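Local coordinates for Two-component system sensor histidine kinase (PDB 3OTT), which probably senses a saccharide signal with its extracellular propeller and sandwich domains and passes it on through a histidine kinase phosphorelay, at residues N721-I726 against I741-I746; F691-E696 against N710-S715; L641-Q646 against N672-E677; Y87-D92 against N658-N663. All blocks are in the same frame, centred on the assembly; numbering follows the deposited sequence.

Overall arrangement
Contacts 1, 2 and 3 lie within the C-terminal beta sandwich of this extracellular region, and contact 4 joins that sandwich to a beta-propeller blade. Contact 1 is a hairpin of strands 720-728 and 740-746. Contact 3 pairs strands 637-643 and 674-679 in the other sheet, its centre about 14 Å from that of contact 1. Contact 2 packs strand 691-696 of the first sheet on strand 711-714 of the second; its centre lies about 10 Å from contact 1. The centre of contact 4 is about 17 Å from that of contact 3. Their segments alternate along the chain; contact 2 and then contact 1 follow. Contact 4 is one place where propeller and sandwich touch.

Contact 1 (N721-I726 against I741-I746); sequences NYQLII and ILNIRI
Tyr722 and Ile744 form a hydrogen-bonded antiparallel pair in a beta hairpin of the Y_Y_Y domain. Tyr722 N donates to Ile744 O at 2.8 Å, and Ile744 N returns the bond to Tyr722 O. Leu724 and Leu742 repeat the pattern: Leu724 N donates to Leu742 O at 2.9 Å, and Leu742 N donates to Leu724 O. The two residue pairs therefore have all four N-H groups and all four carbonyls engaged within the hairpin.

A side-chain bond adds to these. Gln723 CG is anti to the backbone N (chi1 178°), and the chain runs on extended alongside Asn743. Its NE2 donates to Asn743 OD1 at 3.0 Å, with the N-H...O angle at 150°. The two amide planes are turned 37° apart. Asn743 ND2 has a weak hydrogen bond to Asn663 O. Ile741 CG2 lies 3.5 Å from Gln723 NE2, so a methyl group packs beside the donor.

On the face with Tyr722, Leu724, Leu742 and Ile744 the contacts are apolar. Leu724 CB meets Leu742 CB at 4.2 Å. Ile746 CG1 sits at the edge of the Tyr722 ring, 3.8 Å from CE1. The ring's hydroxyl is hydrogen-bonded to Ser718 O.

Strand 691-696 flanks the hairpin on one side, with backbone bonds to Gln723 and Ile725. Strand 664-667 runs along strand 740-746 on the other. Phe676, from strand 674-679 of the opposing sheet, packs on Leu724, Leu742 and Ile744.

Contact 2 (F691-E696 against N710-S715); sequences FVYRLE and NRITYS
The two sheets of the C-terminal beta sandwich face each other here, and Tyr693 meets Ile712 and Tyr714 between the sheets. Both segments belong to the Y_Y_Y family region. The strand axes are 9.4 Å apart, so side chains carry the contact and no direct hydrogen bond crosses it. Ile712 lies over one face of the Tyr693 ring: CG1 is 4.0 Å from the ring centroid in a CH-pi contact, and CD1 reaches Tyr693 CB at 3.6 Å.

Tyr714 comes to the edge of the same ring, with its OH 3.4 Å from Tyr693 CE2. Its own ring receives Leu695. Leu695 CD2 stands over the centre of one face, 3.8 Å from the centroid, while Leu695 CB touches Tyr714 CZ at 3.4 Å. Asp699 OD2 is hydrogen-bonded to both Tyr714 OH and Leu695 N, which ties the ring tip to the facing strand.

A water joins the two strands. It lies 2.7 Å from Tyr693 OH and accepts from Thr713 N at 2.9 Å. Such side-chain packing between facing sheets is characteristic of a beta sandwich; here it lies near an edge, where 711-714 is the outermost strand of its sheet.

Contact 3 (L641-Q646 against N672-E677); sequences LYINNQ and NNLSFE
Tyr642 reaches across its strand partner Ser675 to Glu677. Its CB meets Ser675 CB at 3.8 Å. CG stands beside the backbone N of Tyr642 (chi1 -63°), and CD1 beyond it comes near Ser675 CB and Ser675 O; that carbonyl oxygen is at the ring edge. CE1 comes 3.5 Å from Glu677 OE2. At the tip, OH donates to Glu677 OE2 at 2.9 Å, from above the carboxylate plane, and the ring and carboxylate planes are 48° apart. Arg711 forms a salt bridge with the same OE2 and a cation-pi contact with the Tyr642 ring. These two partners probably stabilise the charge of the carboxylate.

The strands are antiparallel neighbours in one sheet of the C-terminal beta sandwich. Tyr642 and Ser675 are a hydrogen-bonded pair, with an N-H...O bond in each direction. Strand 711-714 flanks strand 674-679 on its far side, and there Ser675 OG makes a weak hydrogen bond to Thr713 OG1.

Leu641, Ile643, Leu674 and Phe676 occupy the opposite face of the sheet from Tyr642. Leu641 CD1 touches Phe676 CE2 at 3.6 Å, and Ile643 CG1 packs on Leu674 CD2. Ile643 to Gln646 form a type I' turn, its two end residues joined by backbone bonds in both directions. In that turn Asn644 N donates to Asn673 O at 2.8 Å. A water donates to the same oxygen and accepts from Asn645 N at 2.7 Å.

Contact 4 (Y87-D92 against N658-N663); sequences YNYRAD and NIRYTN
Asn658 meets the backbone of Arg90 at the junction between a propeller blade and the beta sandwich. The first segment leaves strand 84-88 of the blade; the second lies in the loop before sandwich strand 664-667. The Asn658 side chain points toward the blade segment. Its ND2 donates to Arg90 O at 3.2 Å, from above the carbonyl plane, with an N-H...O angle of 146°. Asp92 CB packs against the same ND2 at 3.6 Å. The other end of the amide serves its own loop: OD1 accepts from Arg660 N in an Asx turn.

Arg660 comes next. Its NH1 donates to a water at 3.1 Å, and that water donates to Tyr89 O. The same NH1 makes a salt bridge with Asp30, and the side chain lies about 7 Å from the bound hexatantalum dodecabromide.

Tyr661 then inserts its ring between two arginines. Arg90 CG lies over one face, 4.0 Å from Tyr661 CE2, and Arg660 CG lies over the opposite face. The Arg90 and Tyr661 side chains cross at about a right angle, and Arg90 NH1 comes 3.6 Å from Tyr661 CE1. Arg90 NE donates to Asn73 O, and its side chain also packs on Met363 of the second subunit. Tyr661 OH is hydrogen-bonded to Glu32. This OH also sits in the plane of the Tyr89 ring, at its edge, 3.4 Å from Tyr89 CE1.

Contact 1 (N721-I726 against I741-I746)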
# COMPACT_ATOMS: atom_id res chain seq x y z
N ASN B 721 42.61 -17.74 8.60
CA ASN B 721 41.48 -16.95 8.24
C ASN B 721 41.55 -16.56 6.77
O ASN B 721 42.60 -16.13 6.28
CB ASN B 721 41.48 -15.71 9.11
CG ASN B 721 41.08 -16.01 10.55
OD1 ASN B 721 39.94 -16.35 10.83
ND2 ASN B 721 42.01 -15.85 11.47
N TYR B 722 40.42 -16.73 6.08
CA TYR B 722 40.27 -16.35 4.67
C TYR B 722 38.93 -15.63 4.52
O TYR B 722 38.09 -15.67 5.45
CB TYR B 722 40.30 -17.57 3.73
CG TYR B 722 41.48 -18.47 3.95
CD1 TYR B 722 41.39 -19.59 4.79
CD2 TYR B 722 42.69 -18.20 3.33
CE1 TYR B 722 42.48 -20.41 4.99
CE2 TYR B 722 43.80 -19.02 3.52
CZ TYR B 722 43.67 -20.10 4.35
OH TYR B 722 44.76 -20.89 4.54
N GLN B 723 38.74 -14.98 3.39
CA GLN B 723 37.47 -14.31 3.08
C GLN B 723 37.26 -14.51 1.58
O GLN B 723 38.10 -14.07 0.80
CB GLN B 723 37.54 -12.81 3.45
CG GLN B 723 36.29 -12.04 3.13
CD GLN B 723 36.40 -10.56 3.45
OE1 GLN B 723 37.05 -9.81 2.73
NE2 GLN B 723 35.73 -10.12 4.53
N LEU B 724 36.18 -15.18 1.20
CA LEU B 724 35.84 -15.38 -0.18
C LEU B 724 35.01 -14.18 -0.67
O LEU B 724 33.95 -13.86 -0.11
CB LEU B 724 34.95 -16.58 -0.27
CG LEU B 724 34.95 -17.56 -1.41
CD1 LEU B 724 33.54 -18.11 -1.57
CD2 LEU B 724 35.61 -17.10 -2.72
N ILE B 725 35.47 -13.55 -1.74
CA ILE B 725 34.73 -12.44 -2.29
C ILE B 725 34.27 -12.79 -3.71
O ILE B 725 35.08 -13.20 -4.54
CB ILE B 725 35.57 -11.15 -2.26
CG1 ILE B 725 36.00 -10.84 -0.81
CG2 ILE B 725 34.83 -9.97 -2.91
CD1 ILE B 725 37.15 -9.75 -0.71
N ILE B 726 32.97 -12.70 -3.95
CA ILE B 726 32.43 -13.06 -5.23
C ILE B 726 31.71 -11.87 -5.83
O ILE B 726 30.99 -11.20 -5.12
CB ILE B 726 31.47 -14.26 -5.11
CG1 ILE B 726 32.21 -15.46 -4.50
CG2 ILE B 726 30.90 -14.63 -6.48
CD1 ILE B 726 31.25 -16.57 -4.04
N ILE B 741 30.37 -11.77 0.33
CA ILE B 741 31.51 -12.02 1.23
C ILE B 741 31.21 -13.18 2.18
O ILE B 741 30.15 -13.23 2.77
CB ILE B 741 31.83 -10.72 2.01
CG1 ILE B 741 32.61 -9.76 1.11
CG2 ILE B 741 32.56 -11.01 3.31
CD1 ILE B 741 32.37 -8.31 1.42
N LEU B 742 32.11 -14.16 2.25
CA LEU B 742 32.02 -15.26 3.23
C LEU B 742 33.31 -15.32 3.99
O LEU B 742 34.32 -15.56 3.36
CB LEU B 742 31.85 -16.62 2.51
CG LEU B 742 31.78 -17.84 3.45
CD1 LEU B 742 30.61 -17.83 4.46
CD2 LEU B 742 31.86 -19.13 2.70
N ASN B 743 33.32 -15.11 5.31
CA ASN B 743 34.58 -15.34 6.08
C ASN B 743 34.72 -16.81 6.42
O ASN B 743 33.79 -17.44 6.91
CB ASN B 743 34.66 -14.52 7.34
CG ASN B 743 34.38 -13.06 7.11
OD1 ASN B 743 35.18 -12.35 6.51
ND2 ASN B 743 33.21 -12.60 7.55
N ILE B 744 35.87 -17.36 6.10
CA ILE B 744 36.20 -18.75 6.39
C ILE B 744 37.33 -18.89 7.42
O ILE B 744 38.41 -18.30 7.26
CB ILE B 744 36.61 -19.47 5.08
CG1 ILE B 744 35.47 -19.32 3.99
CG2 ILE B 744 36.86 -20.94 5.38
CD1 ILE B 744 35.97 -19.61 2.53
N ARG B 745 37.10 -19.65 8.49
CA ARG B 745 38.15 -19.96 9.43
C ARG B 745 38.46 -21.47 9.34
O ARG B 745 37.56 -22.31 9.50
CB ARG B 745 37.77 -19.55 10.83
CG ARG B 745 38.92 -19.72 11.82
CD ARG B 745 38.52 -19.39 13.27
NE ARG B 745 39.67 -19.51 14.17
CZ ARG B 745 39.63 -19.51 15.52
NH1 ARG B 745 38.47 -19.39 16.17
NH2 ARG B 745 40.77 -19.63 16.21
N ILE B 746 39.72 -21.80 9.02
CA ILE B 746 40.17 -23.18 9.11
C ILE B 746 41.00 -23.37 10.40
O ILE B 746 42.03 -22.68 10.58
CB ILE B 746 41.10 -23.55 7.91
CG1 ILE B 746 40.41 -23.20 6.57
CG2 ILE B 746 41.55 -25.02 8.01
CD1 ILE B 746 39.72 -24.30 5.95

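Contact 2 (F691-E696 against N710-S715)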
# COMPACT_ATOMS: atom_id res chain seq x y z
N PHE B 691 31.12 -14.06 -13.57
CA PHE B 691 31.56 -13.76 -12.19
C PHE B 691 33.10 -13.77 -12.01
O PHE B 691 33.83 -14.42 -12.74
CB PHE B 691 30.83 -14.69 -11.18
CG PHE B 691 29.28 -14.52 -11.21
CD1 PHE B 691 28.67 -13.57 -10.43
CD2 PHE B 691 28.50 -15.25 -12.10
CE1 PHE B 691 27.29 -13.36 -10.50
CE2 PHE B 691 27.08 -15.05 -12.19
CZ PHE B 691 26.48 -14.13 -11.40
N VAL B 692 33.57 -12.99 -11.05
CA VAL B 692 34.95 -13.01 -10.64
C VAL B 692 34.95 -13.36 -9.16
O VAL B 692 33.95 -13.16 -8.45
CB VAL B 692 35.68 -11.64 -10.89
CG1 VAL B 692 36.09 -11.49 -12.37
CG2 VAL B 692 34.84 -10.48 -10.47
N TYR B 693 36.06 -13.95 -8.71
CA TYR B 693 36.19 -14.33 -7.31
C TYR B 693 37.62 -14.25 -6.88
O TYR B 693 38.55 -14.36 -7.71
CB TYR B 693 35.65 -15.76 -7.08
CG TYR B 693 36.45 -16.89 -7.70
CD1 TYR B 693 36.27 -17.25 -9.03
CD2 TYR B 693 37.36 -17.60 -6.94
CE1 TYR B 693 37.00 -18.29 -9.60
CE2 TYR B 693 38.12 -18.65 -7.50
CZ TYR B 693 37.94 -18.99 -8.82
OH TYR B 693 38.67 -20.00 -9.35
N ARG B 694 37.82 -14.13 -5.57
CA ARG B 694 39.16 -14.16 -5.00
C ARG B 694 39.05 -14.62 -3.55
O ARG B 694 38.03 -14.37 -2.88
CB ARG B 694 39.82 -12.78 -5.08
CG ARG B 694 39.10 -11.71 -4.29
CD ARG B 694 39.52 -10.33 -4.78
NE ARG B 694 40.89 -9.99 -4.36
CZ ARG B 694 41.69 -9.18 -5.04
NH1 ARG B 694 41.29 -8.62 -6.18
NH2 ARG B 694 42.90 -8.93 -4.58
N LEU B 695 40.09 -15.30 -3.05
CA LEU B 695 40.09 -15.67 -1.66
C LEU B 695 41.15 -14.87 -0.88
O LEU B 695 42.33 -15.18 -0.98
CB LEU B 695 40.28 -17.21 -1.51
CG LEU B 695 40.26 -17.81 -0.10
CD1 LEU B 695 38.90 -17.62 0.51
CD2 LEU B 695 40.67 -19.29 -0.03
N GLU B 696 40.74 -13.87 -0.12
CA GLU B 696 41.65 -13.10 0.71
C GLU B 696 42.40 -13.99 1.68
O GLU B 696 41.79 -14.79 2.38
CB GLU B 696 40.94 -11.98 1.50
CG GLU B 696 40.64 -10.72 0.68
CD GLU B 696 41.91 -10.06 0.10
OE1 GLU B 696 42.95 -9.96 0.84
OE2 GLU B 696 41.86 -9.66 -1.09
N ASN B 710 29.48 -22.25 -12.34
CA ASN B 710 29.17 -21.45 -11.17
C ASN B 710 29.78 -22.08 -9.93
O ASN B 710 29.30 -21.83 -8.84
CB ASN B 710 27.68 -21.33 -10.94
CG ASN B 710 27.06 -22.64 -10.61
OD1 ASN B 710 27.40 -23.62 -11.21
ND2 ASN B 710 26.13 -22.68 -9.66
N ARG B 711 30.79 -22.92 -10.11
CA ARG B 711 31.43 -23.58 -8.98
C ARG B 711 32.88 -23.08 -8.71
O ARG B 711 33.67 -23.01 -9.59
CB ARG B 711 31.39 -25.12 -9.11
CG ARG B 711 32.26 -25.77 -8.07
CD ARG B 711 32.33 -27.25 -8.16
NE ARG B 711 30.98 -27.80 -8.21
CZ ARG B 711 30.68 -29.02 -7.81
NH1 ARG B 711 31.63 -29.78 -7.29
NH2 ARG B 711 29.42 -29.45 -7.92
N ILE B 712 33.19 -22.79 -7.48
CA ILE B 712 34.46 -22.23 -7.10
C ILE B 712 35.17 -23.25 -6.19
O ILE B 712 34.59 -23.69 -5.23
CB ILE B 712 34.26 -20.92 -6.34
CG1 ILE B 712 33.78 -19.83 -7.31
CG2 ILE B 712 35.58 -20.48 -5.56
CD1 ILE B 712 33.36 -18.52 -6.57
N THR B 713 36.40 -23.63 -6.54
CA THR B 713 37.08 -24.69 -5.81
C THR B 713 38.48 -24.27 -5.31
O THR B 713 39.30 -23.73 -6.07
CB THR B 713 37.09 -26.04 -6.63
OG1 THR B 713 37.64 -27.12 -5.82
CG2 THR B 713 37.98 -25.92 -7.88
N TYR B 714 38.75 -24.52 -4.04
CA TYR B 714 40.09 -24.34 -3.48
C TYR B 714 40.53 -25.63 -2.85
O TYR B 714 39.74 -26.27 -2.20
CB TYR B 714 40.07 -23.27 -2.40
CG TYR B 714 40.10 -21.92 -2.98
CD1 TYR B 714 38.91 -21.21 -3.18
CD2 TYR B 714 41.30 -21.32 -3.38
CE1 TYR B 714 38.89 -19.97 -3.77
CE2 TYR B 714 41.29 -20.01 -3.98
CZ TYR B 714 40.06 -19.37 -4.16
OH TYR B 714 39.94 -18.11 -4.72
N SER B 715 41.78 -26.01 -3.03
CA SER B 715 42.30 -27.25 -2.39
C SER B 715 43.48 -26.98 -1.42
O SER B 715 44.11 -25.91 -1.49
CB SER B 715 42.68 -28.23 -3.48
OG SER B 715 43.80 -27.70 -4.15
O HOH W 1 37.97 -22.55 -8.68

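Contact 3 (L641-Q646 against N672-E677)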
# COMPACT_ATOMS: atom_id res chain seq x y z
N LEU B 641 27.67 -26.04 -0.40
CA LEU B 641 29.02 -26.19 0.10
C LEU B 641 29.45 -27.66 -0.05
O LEU B 641 28.73 -28.54 0.38
CB LEU B 641 29.08 -25.78 1.58
CG LEU B 641 30.41 -26.02 2.33
CD1 LEU B 641 31.52 -25.17 1.75
CD2 LEU B 641 30.26 -25.72 3.78
N TYR B 642 30.60 -27.90 -0.67
CA TYR B 642 31.20 -29.22 -0.73
C TYR B 642 32.50 -29.25 0.05
O TYR B 642 33.31 -28.29 0.03
CB TYR B 642 31.53 -29.60 -2.18
CG TYR B 642 30.35 -29.72 -3.12
CD1 TYR B 642 29.73 -28.57 -3.60
CD2 TYR B 642 29.90 -30.96 -3.56
CE1 TYR B 642 28.64 -28.65 -4.48
CE2 TYR B 642 28.80 -31.07 -4.49
CZ TYR B 642 28.19 -29.87 -4.92
OH TYR B 642 27.14 -29.83 -5.77
N ILE B 643 32.70 -30.37 0.75
CA ILE B 643 33.94 -30.66 1.43
C ILE B 643 34.40 -32.01 0.88
O ILE B 643 33.60 -32.97 0.81
CB ILE B 643 33.74 -30.76 2.95
CG1 ILE B 643 33.42 -29.38 3.52
CG2 ILE B 643 34.96 -31.46 3.64
CD1 ILE B 643 32.62 -29.42 4.79
N ASN B 644 35.65 -32.06 0.42
CA ASN B 644 36.18 -33.24 -0.26
C ASN B 644 35.22 -33.70 -1.30
O ASN B 644 35.03 -34.90 -1.50
CB ASN B 644 36.46 -34.39 0.72
CG ASN B 644 37.44 -33.98 1.78
OD1 ASN B 644 38.47 -33.36 1.47
ND2 ASN B 644 37.12 -34.26 3.02
N ASN B 645 34.59 -32.75 -1.96
CA ASN B 645 33.84 -33.12 -3.12
C ASN B 645 32.50 -33.83 -2.82
O ASN B 645 31.87 -34.39 -3.72
CB ASN B 645 34.73 -33.96 -4.03
CG ASN B 645 34.35 -33.85 -5.45
OD1 ASN B 645 34.18 -32.74 -5.98
ND2 ASN B 645 34.15 -35.00 -6.10
N GLN B 646 32.06 -33.73 -1.56
CA GLN B 646 30.73 -34.19 -1.13
C GLN B 646 29.86 -33.05 -0.64
O GLN B 646 30.27 -32.24 0.21
CB GLN B 646 30.90 -35.15 0.03
CG GLN B 646 31.70 -36.40 -0.31
CD GLN B 646 31.45 -37.47 0.69
OE1 GLN B 646 32.37 -37.90 1.40
NE2 GLN B 646 30.17 -37.91 0.80
N ASN B 672 39.47 -29.03 4.42
CA ASN B 672 40.19 -27.93 3.77
C ASN B 672 40.21 -28.02 2.24
O ASN B 672 40.99 -27.30 1.58
CB ASN B 672 41.64 -27.84 4.34
CG ASN B 672 42.42 -29.11 4.10
OD1 ASN B 672 41.85 -30.18 4.03
ND2 ASN B 672 43.71 -28.99 3.93
N ASN B 673 39.41 -28.92 1.70
CA ASN B 673 39.24 -29.03 0.25
C ASN B 673 37.78 -28.70 -0.05
O ASN B 673 36.90 -29.52 0.17
CB ASN B 673 39.70 -30.41 -0.24
CG ASN B 673 41.24 -30.62 -0.04
OD1 ASN B 673 42.04 -30.18 -0.86
ND2 ASN B 673 41.63 -31.31 1.04
N LEU B 674 37.56 -27.46 -0.48
CA LEU B 674 36.26 -26.80 -0.46
C LEU B 674 35.74 -26.40 -1.84
O LEU B 674 36.52 -25.96 -2.71
CB LEU B 674 36.34 -25.54 0.39
CG LEU B 674 36.93 -25.66 1.78
CD1 LEU B 674 36.79 -24.34 2.42
CD2 LEU B 674 36.19 -26.75 2.63
N SER B 675 34.44 -26.60 -2.06
CA SER B 675 33.78 -26.05 -3.25
C SER B 675 32.52 -25.33 -2.86
O SER B 675 31.92 -25.63 -1.85
CB SER B 675 33.46 -27.08 -4.32
OG SER B 675 34.63 -27.52 -4.91
N PHE B 676 32.14 -24.38 -3.68
CA PHE B 676 31.07 -23.44 -3.41
C PHE B 676 30.38 -23.31 -4.76
O PHE B 676 31.08 -23.07 -5.78
CB PHE B 676 31.65 -22.06 -3.03
CG PHE B 676 32.47 -22.07 -1.75
CD1 PHE B 676 33.85 -22.25 -1.78
CD2 PHE B 676 31.86 -21.95 -0.52
CE1 PHE B 676 34.64 -22.29 -0.56
CE2 PHE B 676 32.64 -21.96 0.67
CZ PHE B 676 34.04 -22.16 0.63
N GLU B 677 29.06 -23.48 -4.79
CA GLU B 677 28.26 -23.06 -5.94
C GLU B 677 27.62 -21.75 -5.61
O GLU B 677 27.21 -21.53 -4.49
CB GLU B 677 27.19 -24.08 -6.31
CG GLU B 677 27.81 -25.33 -6.88
CD GLU B 677 26.82 -26.44 -7.10
OE1 GLU B 677 25.60 -26.22 -6.87
OE2 GLU B 677 27.28 -27.54 -7.47
O HOH W 2 35.18 -30.08 -2.08

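Contact 4 (Y87-D92 against N658-N663)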
# COMPACT_ATOMS: atom_id res chain seq x y z
N TYR B 87 9.41 -28.53 6.47
CA TYR B 87 10.82 -28.34 6.23
C TYR B 87 11.22 -26.90 6.57
O TYR B 87 10.66 -25.93 6.04
CB TYR B 87 11.17 -28.71 4.76
CG TYR B 87 12.62 -28.47 4.37
CD1 TYR B 87 13.67 -29.31 4.87
CD2 TYR B 87 12.96 -27.45 3.52
CE1 TYR B 87 15.01 -29.08 4.52
CE2 TYR B 87 14.31 -27.22 3.13
CZ TYR B 87 15.30 -28.04 3.64
OH TYR B 87 16.59 -27.80 3.26
N ASN B 88 12.15 -26.76 7.50
CA ASN B 88 12.68 -25.42 7.80
C ASN B 88 13.77 -25.08 6.79
O ASN B 88 14.85 -25.59 6.88
CB ASN B 88 13.18 -25.32 9.26
CG ASN B 88 13.67 -23.92 9.63
OD1 ASN B 88 14.04 -23.13 8.77
ND2 ASN B 88 13.68 -23.60 10.95
N TYR B 89 13.49 -24.23 5.82
CA TYR B 89 14.44 -24.02 4.76
C TYR B 89 15.59 -23.08 5.17
O TYR B 89 16.65 -23.04 4.50
CB TYR B 89 13.71 -23.54 3.50
CG TYR B 89 13.21 -22.09 3.53
CD1 TYR B 89 14.07 -21.02 3.27
CD2 TYR B 89 11.88 -21.80 3.81
CE1 TYR B 89 13.60 -19.69 3.25
CE2 TYR B 89 11.39 -20.47 3.81
CZ TYR B 89 12.25 -19.44 3.56
OH TYR B 89 11.74 -18.18 3.55
N ARG B 90 15.43 -22.33 6.26
CA ARG B 90 16.52 -21.47 6.71
C ARG B 90 17.50 -22.32 7.52
O ARG B 90 18.70 -22.20 7.36
CB ARG B 90 16.07 -20.29 7.59
CG ARG B 90 15.33 -19.26 6.80
CD ARG B 90 14.83 -18.12 7.70
NE ARG B 90 13.93 -17.30 6.87
CZ ARG B 90 14.33 -16.29 6.12
NH1 ARG B 90 15.63 -15.92 6.14
NH2 ARG B 90 13.44 -15.62 5.40
N ALA B 91 16.99 -23.17 8.38
CA ALA B 91 17.89 -24.02 9.15
C ALA B 91 18.33 -25.25 8.34
O ALA B 91 19.33 -25.86 8.66
CB ALA B 91 17.24 -24.44 10.51
N ASP B 92 17.62 -25.59 7.26
CA ASP B 92 17.88 -26.84 6.54
C ASP B 92 17.70 -28.12 7.40
O ASP B 92 18.55 -29.00 7.37
CB ASP B 92 19.27 -26.77 5.80
CG ASP B 92 19.59 -28.04 5.02
OD1 ASP B 92 18.68 -28.72 4.49
OD2 ASP B 92 20.76 -28.42 4.98
N ASN B 658 23.94 -23.71 7.24
CA ASN B 658 23.32 -23.44 5.94
C ASN B 658 24.07 -22.33 5.28
O ASN B 658 23.98 -21.15 5.69
CB ASN B 658 21.84 -23.08 6.03
CG ASN B 658 21.13 -23.21 4.63
OD1 ASN B 658 21.79 -23.19 3.59
ND2 ASN B 658 19.84 -23.39 4.62
N ILE B 659 24.78 -22.72 4.22
CA ILE B 659 25.70 -21.87 3.49
C ILE B 659 24.98 -20.63 2.94
O ILE B 659 25.58 -19.56 2.83
CB ILE B 659 26.43 -22.66 2.37
CG1 ILE B 659 27.63 -21.89 1.81
CG2 ILE B 659 25.47 -23.03 1.17
CD1 ILE B 659 28.72 -21.64 2.83
N ARG B 660 23.69 -20.75 2.61
CA ARG B 660 22.96 -19.62 2.06
C ARG B 660 22.79 -18.47 3.07
O ARG B 660 22.67 -17.34 2.66
CB ARG B 660 21.62 -20.11 1.53
CG ARG B 660 20.74 -19.04 0.79
CD ARG B 660 19.29 -19.57 0.66
NE ARG B 660 18.43 -18.55 0.06
CZ ARG B 660 17.15 -18.72 -0.26
NH1 ARG B 660 16.53 -19.86 -0.04
NH2 ARG B 660 16.50 -17.72 -0.82
N TYR B 661 22.83 -18.79 4.38
CA TYR B 661 22.50 -17.84 5.45
C TYR B 661 23.65 -17.56 6.41
O TYR B 661 23.42 -17.22 7.60
CB TYR B 661 21.27 -18.35 6.24
CG TYR B 661 20.02 -18.32 5.38
CD1 TYR B 661 19.45 -17.10 4.95
CD2 TYR B 661 19.45 -19.52 4.94
CE1 TYR B 661 18.33 -17.10 4.12
CE2 TYR B 661 18.33 -19.53 4.10
CZ TYR B 661 17.78 -18.33 3.71
OH TYR B 661 16.69 -18.41 2.87
N THR B 662 24.88 -17.76 5.94
CA THR B 662 26.03 -17.61 6.81
C THR B 662 26.97 -16.63 6.20
O THR B 662 27.25 -16.71 5.01
CB THR B 662 26.82 -18.92 7.01
OG1 THR B 662 25.91 -20.01 7.04
CG2 THR B 662 27.46 -18.89 8.36
N ASN B 663 27.47 -15.74 7.04
CA ASN B 663 28.51 -14.78 6.73
C ASN B 663 29.90 -15.33 7.17
O ASN B 663 30.95 -14.79 6.77
CB ASN B 663 28.19 -13.47 7.49
CG ASN B 663 26.77 -12.87 7.14
OD1 ASN B 663 26.01 -12.44 8.04
ND2 ASN B 663 26.43 -12.82 5.84
O HOH W 3 17.70 -22.37 1.46